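Local coordinates for uncharacterized protein (Bacteroides fragilis, PDB 3EUR) that is of unknown function but carries a C-terminal domain of the thioredoxin-like fold, which suggests, without proving, a role related to thiol-disulphide chemistry, at residues 57-62 against 134-139. Residues are numbered along the deposited sequence; the frame is centred on the assembly and turned at random. Where two conformers were deposited one is given.
Sequences PVINGF and QKVEQY
Two helices of the thioredoxin-like fold meet here, Val58 and Ile59 at the start of helix 57-64 packing on Val136 and Glu137 of the C-terminal helix 133-141. The axes of segments 57-62 and 134-139 come within 9.2 Å and cross at 56°, and the backbones are nearest at Val58 and Glu137, whose CA atoms are 5.8 Å apart. Val58 sets its beta carbon toward the other helix. Its CG1, anti to the backbone N (chi1 167°), rests against main chain, 3.7 Å from Glu137 O, while the CB atoms of Val58 and Glu137 stand 4.3 Å apart. Ile59 reaches across with its long branch: CD1 rests over the gap between Val136 and Glu137, 4.1 Å from Val136 CG1 and equally far from Glu137 CG, and the Ile59 side chain crosses both at about a right angle. Glu137 thus lends its aliphatic part to the apolar contact, and its chain, extended beyond CG (chi2 172°), carries the carboxylate past Ile59 to the N-terminal end of helix 57-64. There Glu137 OE2 is hydrogen-bonded to Ser56 OG, itself bonded to Ile59 N; a water donates a second bond to Glu137 OE2, its O 2.7 Å away. The water O also accepts from Val58 N, at 3.0 Å, linking the first turn of one helix to the acid of the other; the helix dipole would probably favour a negative charge here. Leu133 and Leu140 extend the apolar contact along helix 133-141, touching Ile59 and Val58 respectively, and Val136 also packs on Leu117 of strand 116-120 and Ala131 of the edge strand 126-131.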
ATOM      1  N   PRO A  57      -0.553  -8.295 -15.428  1.00  7.76           N
ATOM      2  CA  PRO A  57      -1.835  -8.828 -15.891  1.00  7.96           C
ATOM      3  C   PRO A  57      -2.718  -9.263 -14.729  1.00  7.84           C
ATOM      4  O   PRO A  57      -3.909  -8.938 -14.684  1.00  8.71           O
ATOM      5  CB  PRO A  57      -1.421 -10.022 -16.762  1.00  8.15           C
ATOM      6  CG  PRO A  57      -0.114  -9.567 -17.331  1.00  9.75           C
ATOM      7  CD  PRO A  57       0.567  -8.853 -16.195  1.00  8.35           C
ATOM      8  N   VAL A  58      -2.163 -10.020 -13.795  1.00  7.62           N
ATOM      9  CA  VAL A  58      -2.974 -10.539 -12.711  1.00  8.19           C
ATOM     10  C   VAL A  58      -3.565  -9.450 -11.848  1.00  8.32           C
ATOM     11  O   VAL A  58      -4.756  -9.434 -11.542  1.00  8.54           O
ATOM     12  CB  VAL A  58      -2.236 -11.596 -11.873  1.00  9.22           C
ATOM     13  CG1 VAL A  58      -2.959 -11.902 -10.585  1.00 10.01           C
ATOM     14  CG2 VAL A  58      -1.955 -12.824 -12.708  1.00  9.97           C
ATOM     15  N   ILE A  59      -2.742  -8.503 -11.446  1.00  8.90           N
ATOM     16  CA  ILE A  59      -3.262  -7.454 -10.581  1.00 10.80           C
ATOM     17  C   ILE A  59      -4.291  -6.635 -11.320  1.00 10.38           C
ATOM     18  O   ILE A  59      -5.326  -6.273 -10.732  1.00 11.64           O
ATOM     19  CB  ILE A  59      -2.117  -6.623  -9.968  1.00 13.41           C
ATOM     20  CG1 ILE A  59      -1.347  -7.548  -8.946  1.00 17.82           C
ATOM     21  CG2 ILE A  59      -2.662  -5.327  -9.343  1.00 16.48           C
ATOM     22  CD1 ILE A  59       0.043  -7.193  -8.400  1.00 19.09           C
ATOM     23  N   ASN A  60      -4.027  -6.294 -12.584  0.60  9.91           N
ATOM     24  CA  ASN A  60      -4.973  -5.522 -13.425  0.60 10.33           C
ATOM     25  C   ASN A  60      -6.335  -6.250 -13.566  0.60  8.81           C
ATOM     26  O   ASN A  60      -7.378  -5.630 -13.603  0.60  8.22           O
ATOM     27  CB  ASN A  60      -4.373  -5.180 -14.813  0.60 13.15           C
ATOM     28  CG  ASN A  60      -3.502  -3.937 -14.759  0.60 14.71           C
ATOM     29  OD1 ASN A  60      -2.303  -3.949 -14.262  0.60 18.19           O
ATOM     30  ND2 ASN A  60      -4.144  -2.835 -15.042  0.60 14.75           N
ATOM     31  N   GLY A  61      -6.334  -7.571 -13.648  1.00  8.24           N
ATOM     32  CA  GLY A  61      -7.593  -8.289 -13.723  1.00  7.50           C
ATOM     33  C   GLY A  61      -8.382  -8.085 -12.435  1.00  7.00           C
ATOM     34  O   GLY A  61      -9.607  -7.874 -12.454  1.00  7.71           O
ATOM     35  N   PHE A  62      -7.711  -8.180 -11.304  1.00  7.01           N
ATOM     36  CA  PHE A  62      -8.382  -8.005 -10.013  1.00  7.39           C
ATOM     37  C   PHE A  62      -8.840  -6.549  -9.761  1.00  7.44           C
ATOM     38  O   PHE A  62      -9.909  -6.351  -9.167  1.00  7.85           O
ATOM     39  CB  PHE A  62      -7.466  -8.465  -8.880  1.00  7.66           C
ATOM     40  CG  PHE A  62      -7.578  -9.958  -8.593  1.00  7.50           C
ATOM     41  CD1 PHE A  62      -6.998 -10.900  -9.440  1.00  8.40           C
ATOM     42  CD2 PHE A  62      -8.282 -10.424  -7.514  1.00  8.90           C
ATOM     43  CE1 PHE A  62      -7.114 -12.232  -9.185  1.00  9.16           C
ATOM     44  CE2 PHE A  62      -8.381 -11.744  -7.246  1.00  9.76           C
ATOM     45  CZ  PHE A  62      -7.809 -12.684  -8.115  1.00  9.62           C
ATOM     46  N   GLN A 134       5.745 -10.515  -7.520  1.00  9.92           N
ATOM     47  CA  GLN A 134       5.470 -11.816  -8.112  1.00 10.23           C
ATOM     48  C   GLN A 134       4.781 -12.785  -7.157  1.00 10.07           C
ATOM     49  O   GLN A 134       3.938 -13.592  -7.567  1.00 10.88           O
ATOM     50  CB  GLN A 134       6.716 -12.375  -8.768  1.00 12.99           C
ATOM     51  CG  GLN A 134       7.813 -12.781  -7.874  1.00 14.66           C
ATOM     52  CD  GLN A 134       8.959 -13.410  -8.685  1.00 15.90           C
ATOM     53  OE1 GLN A 134       9.552 -12.722  -9.411  1.00 15.71           O
ATOM     54  NE2 GLN A 134       9.218 -14.689  -8.522  1.00 21.11           N
ATOM     55  N   LYS A 135       5.079 -12.689  -5.868  1.00  9.92           N
ATOM     56  CA  LYS A 135       4.374 -13.523  -4.900  1.00 10.47           C
ATOM     57  C   LYS A 135       2.882 -13.123  -4.790  1.00  8.64           C
ATOM     58  O   LYS A 135       2.026 -13.959  -4.680  1.00  9.58           O
ATOM     59  CB  LYS A 135       5.058 -13.430  -3.548  1.00 11.21           C
ATOM     60  CG  LYS A 135       4.426 -14.157  -2.444  1.00 16.93           C
ATOM     61  CD  LYS A 135       4.418 -15.636  -2.669  1.00 23.35           C
ATOM     62  CE  LYS A 135       4.007 -16.384  -1.385  1.00 25.81           C
ATOM     63  NZ  LYS A 135       3.509 -17.766  -1.729  1.00 32.45           N
ATOM     64  N   VAL A 136       2.601 -11.820  -4.832  1.00  8.33           N
ATOM     65  CA  VAL A 136       1.207 -11.371  -4.838  1.00  8.65           C
ATOM     66  C   VAL A 136       0.494 -11.924  -6.079  1.00  7.84           C
ATOM     67  O   VAL A 136      -0.625 -12.439  -5.970  1.00  8.84           O
ATOM     68  CB  VAL A 136       1.113  -9.832  -4.781  1.00  8.50           C
ATOM     69  CG1 VAL A 136      -0.331  -9.348  -4.954  1.00 10.30           C
ATOM     70  CG2 VAL A 136       1.710  -9.297  -3.467  1.00  9.62           C
ATOM     71  N   GLU A 137       1.143 -11.860  -7.239  1.00  8.64           N
ATOM     72  CA  GLU A 137       0.522 -12.356  -8.466  1.00  8.94           C
ATOM     73  C   GLU A 137       0.246 -13.845  -8.361  1.00  9.42           C
ATOM     74  O   GLU A 137      -0.798 -14.337  -8.766  1.00 10.05           O
ATOM     75  CB  GLU A 137       1.412 -12.068  -9.684  1.00  9.66           C
ATOM     76  CG  GLU A 137       1.605 -10.604  -9.992  1.00  9.88           C
ATOM     77  CD  GLU A 137       2.638 -10.424 -11.080  1.00 11.73           C
ATOM     78  OE1 GLU A 137       3.822 -10.801 -10.839  1.00 16.19           O
ATOM     79  OE2 GLU A 137       2.299  -9.897 -12.167  1.00 10.82           O
ATOM     80  N   GLN A 138       1.227 -14.600  -7.848  1.00  9.82           N
ATOM     81  CA  GLN A 138       1.047 -16.028  -7.696  0.50 11.07           C
ATOM     82  C   GLN A 138      -0.118 -16.367  -6.771  1.00 10.76           C
ATOM     83  O   GLN A 138      -0.924 -17.249  -7.066  1.00 11.48           O
ATOM     84  CB  GLN A 138       2.344 -16.662  -7.200  0.50 12.74           C
ATOM     85  CG  GLN A 138       2.346 -18.148  -7.330  0.50 15.08           C
ATOM     86  CD  GLN A 138       3.485 -18.800  -6.590  0.50 22.32           C
ATOM     87  OE1 GLN A 138       4.614 -18.277  -6.552  0.50 25.34           O
ATOM     88  NE2 GLN A 138       3.196 -19.966  -5.978  0.50 25.74           N
ATOM     89  N   TYR A 139      -0.203 -15.660  -5.657  1.00  9.75           N
ATOM     90  CA  TYR A 139      -1.280 -15.900  -4.690  1.00  9.61           C
ATOM     91  C   TYR A 139      -2.636 -15.658  -5.331  1.00  9.12           C
ATOM     92  O   TYR A 139      -3.564 -16.443  -5.198  1.00 10.82           O
ATOM     93  CB  TYR A 139      -1.057 -14.968  -3.510  1.00 10.72           C
ATOM     94  CG  TYR A 139      -2.044 -15.181  -2.398  1.00 10.75           C
ATOM     95  CD1 TYR A 139      -1.739 -15.991  -1.327  1.00 12.37           C
ATOM     96  CD2 TYR A 139      -3.288 -14.596  -2.411  1.00 10.68           C
ATOM     97  CE1 TYR A 139      -2.631 -16.213  -0.293  1.00 15.48           C
ATOM     98  CE2 TYR A 139      -4.201 -14.821  -1.384  1.00 11.97           C
ATOM     99  CZ  TYR A 139      -3.862 -15.632  -0.336  1.00 14.47           C
ATOM    100  OH  TYR A 139      -4.731 -15.880   0.707  1.00 17.50           O
TER
HETATM  101  O   HOH W   1       0.578 -11.130 -13.880  1.00 11.34           O